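Long-range contacts in alanine glyoxylate transaminase (Thermococcus litoralis, PDB 2ZC0), which probably catalyses the pyridoxal 5'-phosphate-dependent transfer of an amino group from alanine to glyoxylate: residues L210-D214 with V228-A232; F87-D92 with Y217-R221; F339-A345 with Y401-F405; P187-T191 with T329-A333. All blocks are in the same frame, centred on the assembly; numbering follows the deposited sequence.

Overall arrangement
Contacts 1, 2 and 4 are largely buried, whereas contact 3 has its centre about 26 Å from the centre of the chain and is only partly buried. Contacts 1 and 2 share the long connection between strands 210-214 and 239-244. They touch through Pro229, which packs against Asp92 and Asn218, and each holds one cofactor residue, Asp214 or Tyr217. Polar bonds shape this inner region: a carboxylate gripping backbone amides in contact 1, and a carboxylate-amide bond beside aromatic rings in contact 2. Contact 4 joins loops through one hydroxyl-carbonyl bond and touches contact 2 at Ala333. Contact 3 begins at the end of strand 336-340, into which the 329-333 loop leads, and is mainly apolar and aromatic, without a cross-segment hydrogen bond.

Contact 1: L210-D214 with V228-A232; sequences LIIED and VPLKA. With PMP (4'-deoxy-4'-aminopyridoxal-5'-phosphate), chain F.
Glu213 and Leu230 join the central sheet of the class I aminotransferase fold to the loop that follows strand 210-214, the strand whose last residue, Asp214, belongs to the PMP pocket. Ile211 and Glu213 face the loop, while Asp214 reaches the bound PMP, its OD1 2.7 Å from the ring nitrogen N1. Asp214 OD1 is hydrogen-bonded to Tyr179 OH as well as lying close to N1. Glu213 can span the gap because its CG stands anti to the backbone N (chi1 175°) and the chain beyond is extended. Its carboxylate then receives two successive backbone amides. Leu230 N donates to Glu213 OE1 at 2.7 Å and 162°, approaching on the syn side but slightly out of the carboxylate plane. Lys231 N donates to Glu213 OE2 at 2.8 Å, using the syn lone pair in a more bent bond of 142°. Carbons of the loop crowd the same two oxygens: Leu230 CB lies 3.3 Å from Glu213 OE2, and Pro229 CA is 3.2 Å from Glu213 OE1. Leucine suits its place because its amide serves the carboxylate while its branch reaches inward, CD1 meeting Ile211 CG2 at 4.0 Å and crossing that side chain at about a right angle. Lys231 instead sends its amine away, to Asp234, Glu261 and the carbonyl of Val239. Both oxygens of the buried Glu213 are thus satisfied by main-chain N-H groups, which would probably favour the ionised carboxylate and fix its rotation, tying the loop to the strand one residue before the aspartate that meets the pyridine ring.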
loop_
_atom_site.group_PDB
_atom_site.type_symbol
_atom_site.label_atom_id
_atom_site.label_comp_id
_atom_site.label_asym_id
_atom_site.label_seq_id
_atom_site.Cartn_x
_atom_site.Cartn_y
_atom_site.Cartn_z
ATOM N N LEU A 210 -12.843 1.640 17.357
ATOM C CA LEU A 210 -12.098 2.663 18.077
ATOM C C LEU A 210 -12.737 3.978 17.676
ATOM O O LEU A 210 -13.310 4.085 16.590
ATOM C CB LEU A 210 -10.623 2.631 17.665
ATOM C CG LEU A 210 -9.586 2.113 18.679
ATOM C CD1 LEU A 210 -10.099 0.915 19.458
ATOM C CD2 LEU A 210 -8.329 1.770 17.925
ATOM N N ILE A 211 -12.659 4.967 18.557
ATOM C CA ILE A 211 -13.231 6.288 18.311
ATOM C C ILE A 211 -12.170 7.337 18.524
ATOM O O ILE A 211 -11.558 7.376 19.580
ATOM C CB ILE A 211 -14.385 6.605 19.330
ATOM C CG1 ILE A 211 -15.583 5.701 19.085
ATOM C CG2 ILE A 211 -14.769 8.077 19.253
ATOM C CD1 ILE A 211 -16.618 5.753 20.223
ATOM N N ILE A 212 -11.954 8.178 17.521
ATOM C CA ILE A 212 -10.993 9.277 17.628
ATOM C C ILE A 212 -11.845 10.520 17.879
ATOM O O ILE A 212 -12.560 10.969 16.983
ATOM C CB ILE A 212 -10.217 9.507 16.320
ATOM C CG1 ILE A 212 -9.357 8.280 15.983
ATOM C CG2 ILE A 212 -9.393 10.762 16.446
ATOM C CD1 ILE A 212 -8.520 8.471 14.741
ATOM N N GLU A 213 -11.760 11.062 19.091
ATOM C CA GLU A 213 -12.525 12.237 19.505
ATOM C C GLU A 213 -11.745 13.537 19.329
ATOM O O GLU A 213 -10.713 13.742 19.968
ATOM C CB GLU A 213 -12.954 12.074 20.984
ATOM C CG GLU A 213 -13.672 13.279 21.620
ATOM C CD GLU A 213 -14.281 12.978 23.005
ATOM O OE1 GLU A 213 -15.297 13.616 23.353
ATOM O OE2 GLU A 213 -13.748 12.123 23.741
ATOM N N ASP A 214 -12.263 14.419 18.478
ATOM C CA ASP A 214 -11.636 15.708 18.213
ATOM C C ASP A 214 -12.197 16.724 19.210
ATOM O O ASP A 214 -13.375 17.053 19.169
ATOM C CB ASP A 214 -11.937 16.118 16.774
ATOM C CG ASP A 214 -11.056 17.240 16.281
ATOM O OD1 ASP A 214 -10.761 17.245 15.074
ATOM O OD2 ASP A 214 -10.675 18.122 17.069
ATOM N N VAL A 228 -19.387 16.274 29.055
ATOM C CA VAL A 228 -18.048 15.747 29.192
ATOM C C VAL A 228 -17.641 14.988 27.938
ATOM O O VAL A 228 -18.485 14.447 27.211
ATOM C CB VAL A 228 -17.933 14.817 30.430
ATOM C CG1 VAL A 228 -18.463 15.534 31.663
ATOM C CG2 VAL A 228 -18.693 13.529 30.196
ATOM N N PRO A 229 -16.331 14.969 27.651
ATOM C CA PRO A 229 -15.775 14.279 26.485
ATOM C C PRO A 229 -16.098 12.799 26.562
ATOM O O PRO A 229 -16.317 12.261 27.649
ATOM C CB PRO A 229 -14.282 14.529 26.625
ATOM C CG PRO A 229 -14.226 15.876 27.275
ATOM C CD PRO A 229 -15.299 15.782 28.324
ATOM N N LEU A 230 -16.139 12.142 25.408
ATOM C CA LEU A 230 -16.395 10.706 25.375
ATOM C C LEU A 230 -15.261 10.019 26.133
ATOM O O LEU A 230 -15.464 8.998 26.782
ATOM C CB LEU A 230 -16.422 10.201 23.939
ATOM C CG LEU A 230 -17.405 10.829 22.947
ATOM C CD1 LEU A 230 -16.982 10.488 21.524
ATOM C CD2 LEU A 230 -18.825 10.317 23.226
ATOM N N LYS A 231 -14.064 10.589 26.065
ATOM C CA LYS A 231 -12.934 9.982 26.743
ATOM C C LYS A 231 -13.127 9.880 28.255
ATOM O O LYS A 231 -12.598 8.961 28.889
ATOM C CB LYS A 231 -11.645 10.749 26.439
ATOM C CG LYS A 231 -10.395 10.032 26.933
ATOM C CD LYS A 231 -10.333 8.635 26.356
ATOM C CE LYS A 231 -9.064 7.895 26.753
ATOM N NZ LYS A 231 -9.158 6.466 26.306
ATOM N N ALA A 232 -13.886 10.810 28.833
ATOM C CA ALA A 232 -14.134 10.802 30.277
ATOM C C ALA A 232 -15.114 9.687 30.628
ATOM O O ALA A 232 -15.280 9.325 31.794
ATOM C CB ALA A 232 -14.684 12.152 30.722
HETATM N N1 PMP F . -9.882 19.701 14.400
HETATM C C2 PMP F . -10.870 20.524 13.983
HETATM C C2A PMP F . -12.297 19.974 14.041
HETATM C C3 PMP F . -10.592 21.839 13.521
HETATM O O3 PMP F . -11.632 22.654 13.097
HETATM C C4 PMP F . -9.219 22.291 13.493
HETATM C C4A PMP F . -8.925 23.718 12.992
HETATM N N4A PMP F . -8.085 23.753 11.796
HETATM C C5 PMP F . -8.134 21.309 13.978
HETATM C C6 PMP F . -8.529 20.023 14.419
HETATM C C5A PMP F . -6.635 21.666 14.004
HETATM O O4P PMP F . -6.479 22.481 14.738
HETATM P P PMP F . -4.859 22.867 14.870
HETATM O O1P PMP F . -3.979 22.480 16.505
HETATM O O2P PMP F . -4.794 24.766 14.665
HETATM O O3P PMP F . -3.838 22.128 13.565
#

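Contact 2: F87-D92 with Y217-R221; sequences FLKKYD and YNFMR. With PMP (4'-deoxy-4'-aminopyridoxal-5'-phosphate), chain F.
Phe87 lies over one face of the Phe219 ring, its CZ 3.6 Å above the plane and displaced toward the rim. With CG anti to the backbone N (chi1 169°), Phe87 carries its ring to Phe219; the rings come from opposite directions with planes 42° apart and centroids 4.8 Å apart, an oblique pairing. Tyr91 adds its CB, 4.1 Å from Phe219 CE2, and its carbonyl oxygen approaches the same ring obliquely; Lys90 CG covers a face of the Tyr91 ring. Phe296, in helix 295-322, packs edge-to-face with both Phe87 and Tyr91, extending the aromatic cluster. At the edge of the Tyr217 ring, near its plane, sits O3 of PMP, hydrogen-bonded to Tyr217 OH at 2.6 Å; the same hydroxyl bonds Lys247. Beside the phenylalanines, Asn218 ND2 donates to the syn lone pair of Asp92 OD2 at 3.3 Å and 156°. Asp92, just past the helix, has a side chain short enough to meet Asn218 while its CB packs on Phe219, 4.0 Å from CE2. Apolar ring packing therefore does most of the joining, and the long amide-carboxylate bond suggests a modest polar tie from the helix end to the turn 217-220, whose first residue, Tyr217, meets PMP.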
loop_
_atom_site.group_PDB
_atom_site.type_symbol
_atom_site.label_atom_id
_atom_site.label_comp_id
_atom_site.label_asym_id
_atom_site.label_seq_id
_atom_site.Cartn_x
_atom_site.Cartn_y
_atom_site.Cartn_z
ATOM N N PHE A 87 -4.564 20.341 33.553
ATOM C CA PHE A 87 -5.455 21.247 32.852
ATOM C C PHE A 87 -6.662 20.497 32.320
ATOM O O PHE A 87 -7.773 21.013 32.342
ATOM C CB PHE A 87 -4.711 21.927 31.704
ATOM C CG PHE A 87 -5.604 22.677 30.760
ATOM C CD1 PHE A 87 -5.959 22.128 29.534
ATOM C CD2 PHE A 87 -6.079 23.945 31.089
ATOM C CE1 PHE A 87 -6.771 22.829 28.645
ATOM C CE2 PHE A 87 -6.893 24.655 30.208
ATOM C CZ PHE A 87 -7.238 24.098 28.984
ATOM N N LEU A 88 -6.449 19.273 31.851
ATOM C CA LEU A 88 -7.549 18.485 31.311
ATOM C C LEU A 88 -8.455 17.957 32.415
ATOM O O LEU A 88 -9.675 17.907 32.260
ATOM C CB LEU A 88 -7.013 17.323 30.463
ATOM C CG LEU A 88 -6.846 17.557 28.952
ATOM C CD1 LEU A 88 -6.098 18.855 28.715
ATOM C CD2 LEU A 88 -6.108 16.383 28.306
ATOM N N LYS A 89 -7.860 17.564 33.532
ATOM C CA LYS A 89 -8.633 17.042 34.646
ATOM C C LYS A 89 -9.521 18.119 35.258
ATOM O O LYS A 89 -10.642 17.844 35.691
ATOM C CB LYS A 89 -7.686 16.445 35.703
ATOM C CG LYS A 89 -8.236 16.404 37.128
ATOM C CD LYS A 89 -7.999 17.751 37.824
ATOM C CE LYS A 89 -8.943 17.978 39.008
ATOM N NZ LYS A 89 -8.811 19.370 39.544
ATOM N N LYS A 90 -9.024 19.349 35.273
ATOM C CA LYS A 90 -9.774 20.445 35.857
ATOM C C LYS A 90 -10.853 21.030 34.960
ATOM O O LYS A 90 -12.021 21.085 35.342
ATOM C CB LYS A 90 -8.820 21.563 36.289
ATOM C CG LYS A 90 -9.531 22.735 36.956
ATOM C CD LYS A 90 -8.552 23.765 37.483
ATOM C CE LYS A 90 -9.279 24.959 38.084
ATOM N NZ LYS A 90 -8.316 26.007 38.546
ATOM N N TYR A 91 -10.461 21.453 33.760
ATOM C CA TYR A 91 -11.389 22.079 32.822
ATOM C C TYR A 91 -12.032 21.223 31.739
ATOM O O TYR A 91 -12.722 21.768 30.878
ATOM C CB TYR A 91 -10.711 23.268 32.145
ATOM C CG TYR A 91 -10.177 24.298 33.104
ATOM C CD1 TYR A 91 -8.807 24.419 33.335
ATOM C CD2 TYR A 91 -11.041 25.158 33.782
ATOM C CE1 TYR A 91 -8.307 25.375 34.211
ATOM C CE2 TYR A 91 -10.554 26.118 34.665
ATOM C CZ TYR A 91 -9.188 26.221 34.874
ATOM O OH TYR A 91 -8.696 27.171 35.740
ATOM N N ASP A 92 -11.815 19.910 31.755
ATOM C CA ASP A 92 -12.420 19.050 30.731
ATOM C C ASP A 92 -12.801 17.662 31.267
ATOM O O ASP A 92 -12.989 16.725 30.489
ATOM C CB ASP A 92 -11.468 18.914 29.525
ATOM C CG ASP A 92 -12.211 18.770 28.185
ATOM O OD1 ASP A 92 -13.322 19.332 28.043
ATOM O OD2 ASP A 92 -11.677 18.116 27.261
ATOM N N TYR A 217 -12.743 22.250 19.995
ATOM C CA TYR A 217 -13.553 23.334 20.545
ATOM C C TYR A 217 -14.130 23.097 21.934
ATOM O O TYR A 217 -15.073 23.781 22.339
ATOM C CB TYR A 217 -14.681 23.667 19.555
ATOM C CG TYR A 217 -14.152 23.978 18.173
ATOM C CD1 TYR A 217 -14.133 22.999 17.171
ATOM C CD2 TYR A 217 -13.549 25.210 17.902
ATOM C CE1 TYR A 217 -13.516 23.236 15.939
ATOM C CE2 TYR A 217 -12.930 25.459 16.681
ATOM C CZ TYR A 217 -12.912 24.465 15.704
ATOM O OH TYR A 217 -12.256 24.708 14.520
ATOM N N ASN A 218 -13.559 22.154 22.674
ATOM C CA ASN A 218 -14.052 21.838 24.012
ATOM C C ASN A 218 -13.925 22.991 24.973
ATOM O O ASN A 218 -14.601 23.026 25.998
ATOM C CB ASN A 218 -13.306 20.625 24.574
ATOM C CG ASN A 218 -13.763 19.349 23.938
ATOM O OD1 ASN A 218 -14.206 19.358 22.788
ATOM N ND2 ASN A 218 -13.666 18.245 24.662
ATOM N N PHE A 219 -13.057 23.935 24.638
ATOM C CA PHE A 219 -12.845 25.083 25.491
ATOM C C PHE A 219 -13.480 26.355 24.949
ATOM O O PHE A 219 -13.218 27.443 25.447
ATOM C CB PHE A 219 -11.346 25.257 25.740
ATOM C CG PHE A 219 -10.699 24.030 26.317
ATOM C CD1 PHE A 219 -9.902 23.208 25.524
ATOM C CD2 PHE A 219 -10.944 23.655 27.633
ATOM C CE1 PHE A 219 -9.361 22.028 26.035
ATOM C CE2 PHE A 219 -10.410 22.476 28.154
ATOM C CZ PHE A 219 -9.617 21.661 27.351
ATOM N N MET A 220 -14.310 26.220 23.920
ATOM C CA MET A 220 -15.017 27.375 23.374
ATOM C C MET A 220 -16.509 27.105 23.481
ATOM O O MET A 220 -17.256 27.386 22.548
ATOM C CB MET A 220 -14.677 27.624 21.904
ATOM C CG MET A 220 -13.220 27.919 21.626
ATOM S SD MET A 220 -13.060 29.109 20.289
ATOM C CE MET A 220 -14.001 28.333 19.050
ATOM N N ARG A 221 -16.926 26.529 24.607
ATOM C CA ARG A 221 -18.336 26.233 24.850
ATOM C C ARG A 221 -18.974 27.461 25.479
ATOM O O ARG A 221 -18.305 28.223 26.178
ATOM C CB ARG A 221 -18.501 25.042 25.797
ATOM C CG ARG A 221 -19.177 23.841 25.160
ATOM C CD ARG A 221 -19.828 22.955 26.208
ATOM N NE ARG A 221 -18.877 22.561 27.239
ATOM C CZ ARG A 221 -19.133 22.594 28.542
ATOM N NH1 ARG A 221 -18.202 22.217 29.409
ATOM N NH2 ARG A 221 -20.319 23.007 28.975
HETATM N N1 PMP F . -9.882 19.701 14.400
HETATM C C2 PMP F . -10.870 20.524 13.983
HETATM C C2A PMP F . -12.297 19.974 14.041
HETATM C C3 PMP F . -10.592 21.839 13.521
HETATM O O3 PMP F . -11.632 22.654 13.097
HETATM C C4 PMP F . -9.219 22.291 13.493
HETATM C C4A PMP F . -8.925 23.718 12.992
HETATM N N4A PMP F . -8.085 23.753 11.796
HETATM C C5 PMP F . -8.134 21.309 13.978
HETATM C C6 PMP F . -8.529 20.023 14.419
HETATM C C5A PMP F . -6.635 21.666 14.004
HETATM O O4P PMP F . -6.479 22.481 14.738
HETATM P P PMP F . -4.859 22.867 14.870
HETATM O O1P PMP F . -3.979 22.480 16.505
HETATM O O2P PMP F . -4.794 24.766 14.665
HETATM O O3P PMP F . -3.838 22.128 13.565
#

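Contact 3: F339-A345 with Y401-F405; sequences FFLPEGA and YKEKF
Pro342 is the bump of this contact, lodged in the hollow between the rings of Tyr401 and Phe405. Its CD sits over the Phe405 face as a CH-pi contact, 3.7 Å from the centroid and 13° off the normal, while its CG reaches Tyr401 OH at 3.7 Å. Lys404 CB covers the opposite face of Phe405, which is therefore sandwiched. Phe405 CD1 in turn rests 3.8 Å above the centre of the Tyr401 ring, so the rings of Tyr401 and Phe405 brace one another. Leu341 CG and Ala345 CB meet the Phe405 ring obliquely, Ala345 CB lying 3.8 Å from CZ; alanine is small enough to let the chain pass close. Nearer the strand, Phe339, with CG anti to its own N (chi1 -180°), directs its ring toward the helix and meets Tyr401 CE1 at its edge, CZ to CE1 3.5 Å, in an oblique pair with planes at 76°. Gly344, at positive phi, fits the third position of the type II turn 342-345, which returns Ala345 to Phe405. Strand 336-340, paired with 377-381, thus meets the C-terminal helix 389-404, the helix-on-antiparallel-sheet packing familiar from the small domain of fold type I aminotransferases.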
loop_
_atom_site.group_PDB
_atom_site.type_symbol
_atom_site.label_atom_id
_atom_site.label_comp_id
_atom_site.label_asym_id
_atom_site.label_seq_id
_atom_site.Cartn_x
_atom_site.Cartn_y
_atom_site.Cartn_z
ATOM N N PHE A 339 -24.671 28.227 7.422
ATOM C CA PHE A 339 -25.789 28.920 6.801
ATOM C C PHE A 339 -26.205 28.112 5.580
ATOM O O PHE A 339 -25.362 27.549 4.883
ATOM C CB PHE A 339 -25.344 30.308 6.350
ATOM C CG PHE A 339 -26.430 31.111 5.697
ATOM C CD1 PHE A 339 -27.380 31.777 6.470
ATOM C CD2 PHE A 339 -26.501 31.210 4.312
ATOM C CE1 PHE A 339 -28.379 32.529 5.872
ATOM C CE2 PHE A 339 -27.503 31.962 3.702
ATOM C CZ PHE A 339 -28.443 32.623 4.486
ATOM N N PHE A 340 -27.501 28.061 5.313
ATOM C CA PHE A 340 -27.993 27.310 4.173
ATOM C C PHE A 340 -28.744 28.192 3.188
ATOM O O PHE A 340 -29.600 28.987 3.581
ATOM C CB PHE A 340 -28.914 26.187 4.650
ATOM C CG PHE A 340 -28.201 25.095 5.391
ATOM C CD1 PHE A 340 -27.680 23.999 4.710
ATOM C CD2 PHE A 340 -28.048 25.159 6.774
ATOM C CE1 PHE A 340 -27.023 22.986 5.392
ATOM C CE2 PHE A 340 -27.389 24.146 7.465
ATOM C CZ PHE A 340 -26.877 23.059 6.771
ATOM N N LEU A 341 -28.396 28.058 1.914
ATOM C CA LEU A 341 -29.058 28.787 0.845
ATOM C C LEU A 341 -30.281 27.927 0.540
ATOM O O LEU A 341 -30.440 26.853 1.126
ATOM C CB LEU A 341 -28.146 28.856 -0.389
ATOM C CG LEU A 341 -27.198 30.047 -0.582
ATOM C CD1 LEU A 341 -26.562 30.471 0.723
ATOM C CD2 LEU A 341 -26.138 29.666 -1.600
ATOM N N PRO A 342 -31.172 28.387 -0.355
ATOM C CA PRO A 342 -32.353 27.582 -0.675
ATOM C C PRO A 342 -31.896 26.271 -1.300
ATOM O O PRO A 342 -30.851 26.224 -1.951
ATOM C CB PRO A 342 -33.110 28.461 -1.664
ATOM C CG PRO A 342 -32.780 29.837 -1.191
ATOM C CD PRO A 342 -31.285 29.727 -0.952
ATOM N N GLU A 343 -32.664 25.208 -1.094
ATOM C CA GLU A 343 -32.302 23.913 -1.652
ATOM C C GLU A 343 -32.055 24.028 -3.156
ATOM O O GLU A 343 -32.824 24.666 -3.872
ATOM C CB GLU A 343 -33.407 22.888 -1.366
ATOM C CG GLU A 343 -34.816 23.453 -1.473
ATOM C CD GLU A 343 -35.550 23.464 -0.133
ATOM O OE1 GLU A 343 -34.876 23.598 0.917
ATOM O OE2 GLU A 343 -36.802 23.350 -0.130
ATOM N N GLY A 344 -30.964 23.428 -3.624
ATOM C CA GLY A 344 -30.641 23.470 -5.042
ATOM C C GLY A 344 -29.670 24.571 -5.436
ATOM O O GLY A 344 -29.048 24.501 -6.498
ATOM N N ALA A 345 -29.541 25.587 -4.586
ATOM C CA ALA A 345 -28.644 26.712 -4.847
ATOM C C ALA A 345 -27.179 26.320 -4.679
ATOM O O ALA A 345 -26.822 25.626 -3.728
ATOM C CB ALA A 345 -28.977 27.862 -3.911
ATOM N N TYR A 401 -28.008 37.588 -1.022
ATOM C CA TYR A 401 -28.946 36.492 -0.801
ATOM C C TYR A 401 -30.270 36.792 -1.487
ATOM O O TYR A 401 -30.721 36.041 -2.353
ATOM C CB TYR A 401 -29.198 36.300 0.700
ATOM C CG TYR A 401 -30.065 35.102 1.032
ATOM C CD1 TYR A 401 -29.508 33.833 1.186
ATOM C CD2 TYR A 401 -31.441 35.235 1.185
ATOM C CE1 TYR A 401 -30.304 32.726 1.488
ATOM C CE2 TYR A 401 -32.247 34.136 1.485
ATOM C CZ TYR A 401 -31.674 32.886 1.636
ATOM O OH TYR A 401 -32.469 31.800 1.939
ATOM N N LYS A 402 -30.894 37.897 -1.090
ATOM C CA LYS A 402 -32.165 38.280 -1.675
ATOM C C LYS A 402 -32.013 38.849 -3.083
ATOM O O LYS A 402 -32.985 38.917 -3.833
ATOM C CB LYS A 402 -32.914 39.260 -0.762
ATOM C CG LYS A 402 -33.733 38.565 0.337
ATOM C CD LYS A 402 -34.526 37.378 -0.241
ATOM C CE LYS A 402 -35.622 36.870 0.698
ATOM N NZ LYS A 402 -36.815 37.770 0.731
ATOM N N GLU A 403 -30.801 39.250 -3.450
ATOM C CA GLU A 403 -30.598 39.756 -4.798
ATOM C C GLU A 403 -30.711 38.557 -5.745
ATOM O O GLU A 403 -31.124 38.698 -6.895
ATOM C CB GLU A 403 -29.221 40.402 -4.960
ATOM C CG GLU A 403 -29.074 41.109 -6.299
ATOM C CD GLU A 403 -27.660 41.073 -6.842
ATOM O OE1 GLU A 403 -26.752 41.638 -6.192
ATOM O OE2 GLU A 403 -27.457 40.475 -7.925
ATOM N N LYS A 404 -30.345 37.377 -5.244
ATOM C CA LYS A 404 -30.407 36.146 -6.032
ATOM C C LYS A 404 -31.703 35.368 -5.817
ATOM O O LYS A 404 -32.249 34.790 -6.755
ATOM C CB LYS A 404 -29.232 35.223 -5.695
ATOM C CG LYS A 404 -27.872 35.703 -6.160
ATOM C CD LYS A 404 -27.187 34.656 -7.036
ATOM C CE LYS A 404 -27.720 34.671 -8.468
ATOM N NZ LYS A 404 -29.178 34.391 -8.568
ATOM N N PHE A 405 -32.191 35.347 -4.579
ATOM C CA PHE A 405 -33.408 34.606 -4.260
ATOM C C PHE A 405 -34.560 35.508 -3.819
ATOM O O PHE A 405 -34.371 36.743 -3.765
ATOM C CB PHE A 405 -33.115 33.576 -3.163
ATOM C CG PHE A 405 -31.793 32.880 -3.326
ATOM C CD1 PHE A 405 -30.769 33.084 -2.406
ATOM C CD2 PHE A 405 -31.555 32.052 -4.420
ATOM C CE1 PHE A 405 -29.528 32.479 -2.573
ATOM C CE2 PHE A 405 -30.316 31.442 -4.598
ATOM C CZ PHE A 405 -29.301 31.656 -3.673
#

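Contact 4: P187-T191 with T329-A333; sequences PMGVT and TKPIA
Thr329 holds its OG1 between its backbone N and carbonyl carbon (chi1 64°), which aims the hydroxyl at Met188 O. Ile332 sets CG1 in the equivalent place (chi1 63°), carrying its CD1 to Thr191. The contacts they make join two loops of the fold type I aminotransferase: one between strand 175-180 and helix 194-207, the other leading from helix 295-322 into strand 336-340. Thr329 OG1 donates to Met188 O at 3.0 Å, tilted from the carbonyl plane, and is also bonded to Met338 N, so threonine gives a hydroxyl that ties loop to strand while its methyl, CG2, packs toward Val190. The cis peptide bond before Pro187 follows Asn186 of the PMP pocket, and Gly189, with phi 73°, turns the chain close to the other loop, its CA 5.2 Å from Pro331 CA. There Gly189 O comes 3.1 Å from Pro331 CB, a tight fit of oxygen against a proline ring carbon. Thr191 presents both branches: OG1 is 3.3 Å from Ile332 CD1, and CG2 lies 4.0 Å from Ala333 CB. Near the Thr329 hydroxyl bond, Val190 CG1 touches Thr329 CG2 at 4.2 Å, the two side chains crossing at about a right angle.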
loop_
_atom_site.group_PDB
_atom_site.type_symbol
_atom_site.label_atom_id
_atom_site.label_comp_id
_atom_site.label_asym_id
_atom_site.label_seq_id
_atom_site.Cartn_x
_atom_site.Cartn_y
_atom_site.Cartn_z
ATOM N N PRO A 187 -17.788 21.755 10.268
ATOM C CA PRO A 187 -18.353 23.084 10.028
ATOM C C PRO A 187 -19.749 23.357 10.599
ATOM O O PRO A 187 -20.152 24.514 10.705
ATOM C CB PRO A 187 -18.373 23.146 8.513
ATOM C CG PRO A 187 -18.862 21.762 8.174
ATOM C CD PRO A 187 -18.115 20.851 9.145
ATOM N N MET A 188 -20.487 22.309 10.954
ATOM C CA MET A 188 -21.843 22.481 11.460
ATOM C C MET A 188 -22.010 23.298 12.733
ATOM O O MET A 188 -23.042 23.945 12.925
ATOM C CB MET A 188 -22.516 21.119 11.628
ATOM C CG MET A 188 -22.894 20.463 10.304
ATOM S SD MET A 188 -24.158 21.372 9.341
ATOM C CE MET A 188 -25.541 20.289 9.537
ATOM N N GLY A 189 -21.008 23.269 13.603
ATOM C CA GLY A 189 -21.079 24.036 14.839
ATOM C C GLY A 189 -22.031 23.473 15.875
ATOM O O GLY A 189 -22.326 24.129 16.872
ATOM N N VAL A 190 -22.517 22.258 15.640
ATOM C CA VAL A 190 -23.436 21.593 16.561
ATOM C C VAL A 190 -22.649 20.694 17.511
ATOM O O VAL A 190 -21.526 20.284 17.190
ATOM C CB VAL A 190 -24.445 20.728 15.788
ATOM C CG1 VAL A 190 -25.221 21.591 14.803
ATOM C CG2 VAL A 190 -23.714 19.620 15.043
ATOM N N THR A 191 -23.229 20.384 18.670
ATOM C CA THR A 191 -22.555 19.531 19.638
ATOM C C THR A 191 -23.396 18.341 20.052
ATOM O O THR A 191 -24.571 18.479 20.401
ATOM C CB THR A 191 -22.168 20.276 20.924
ATOM O OG1 THR A 191 -23.274 20.275 21.821
ATOM C CG2 THR A 191 -21.764 21.690 20.626
ATOM N N THR A 329 -27.645 26.915 11.663
ATOM C CA THR A 329 -27.368 26.359 12.972
ATOM C C THR A 329 -27.191 27.397 14.072
ATOM O O THR A 329 -26.759 28.525 13.823
ATOM C CB THR A 329 -26.098 25.443 12.929
ATOM O OG1 THR A 329 -24.939 26.225 12.609
ATOM C CG2 THR A 329 -26.269 24.353 11.879
ATOM N N LYS A 330 -27.534 26.994 15.293
ATOM C CA LYS A 330 -27.408 27.844 16.469
ATOM C C LYS A 330 -26.449 27.120 17.403
ATOM O O LYS A 330 -26.867 26.324 18.245
ATOM C CB LYS A 330 -28.760 28.001 17.166
ATOM C CG LYS A 330 -29.920 28.360 16.256
ATOM C CD LYS A 330 -29.761 29.738 15.655
ATOM C CE LYS A 330 -31.090 30.231 15.099
ATOM N NZ LYS A 330 -31.661 29.296 14.081
ATOM N N PRO A 331 -25.148 27.378 17.259
ATOM C CA PRO A 331 -24.125 26.741 18.093
ATOM C C PRO A 331 -24.106 27.178 19.555
ATOM O O PRO A 331 -24.337 28.343 19.864
ATOM C CB PRO A 331 -22.828 27.110 17.370
ATOM C CG PRO A 331 -23.141 28.469 16.821
ATOM C CD PRO A 331 -24.533 28.268 16.257
ATOM N N ILE A 332 -23.846 26.229 20.450
ATOM C CA ILE A 332 -23.749 26.523 21.878
ATOM C C ILE A 332 -22.254 26.519 22.173
ATOM O O ILE A 332 -21.808 26.805 23.289
ATOM C CB ILE A 332 -24.439 25.432 22.751
ATOM C CG1 ILE A 332 -23.728 24.083 22.576
ATOM C CG2 ILE A 332 -25.911 25.327 22.374
ATOM C CD1 ILE A 332 -24.344 22.929 23.370
ATOM N N ALA A 333 -21.480 26.197 21.144
ATOM C CA ALA A 333 -20.033 26.148 21.270
ATOM C C ALA A 333 -19.375 26.234 19.908
ATOM O O ALA A 333 -20.029 26.072 18.870
ATOM C CB ALA A 333 -19.629 24.855 21.963
#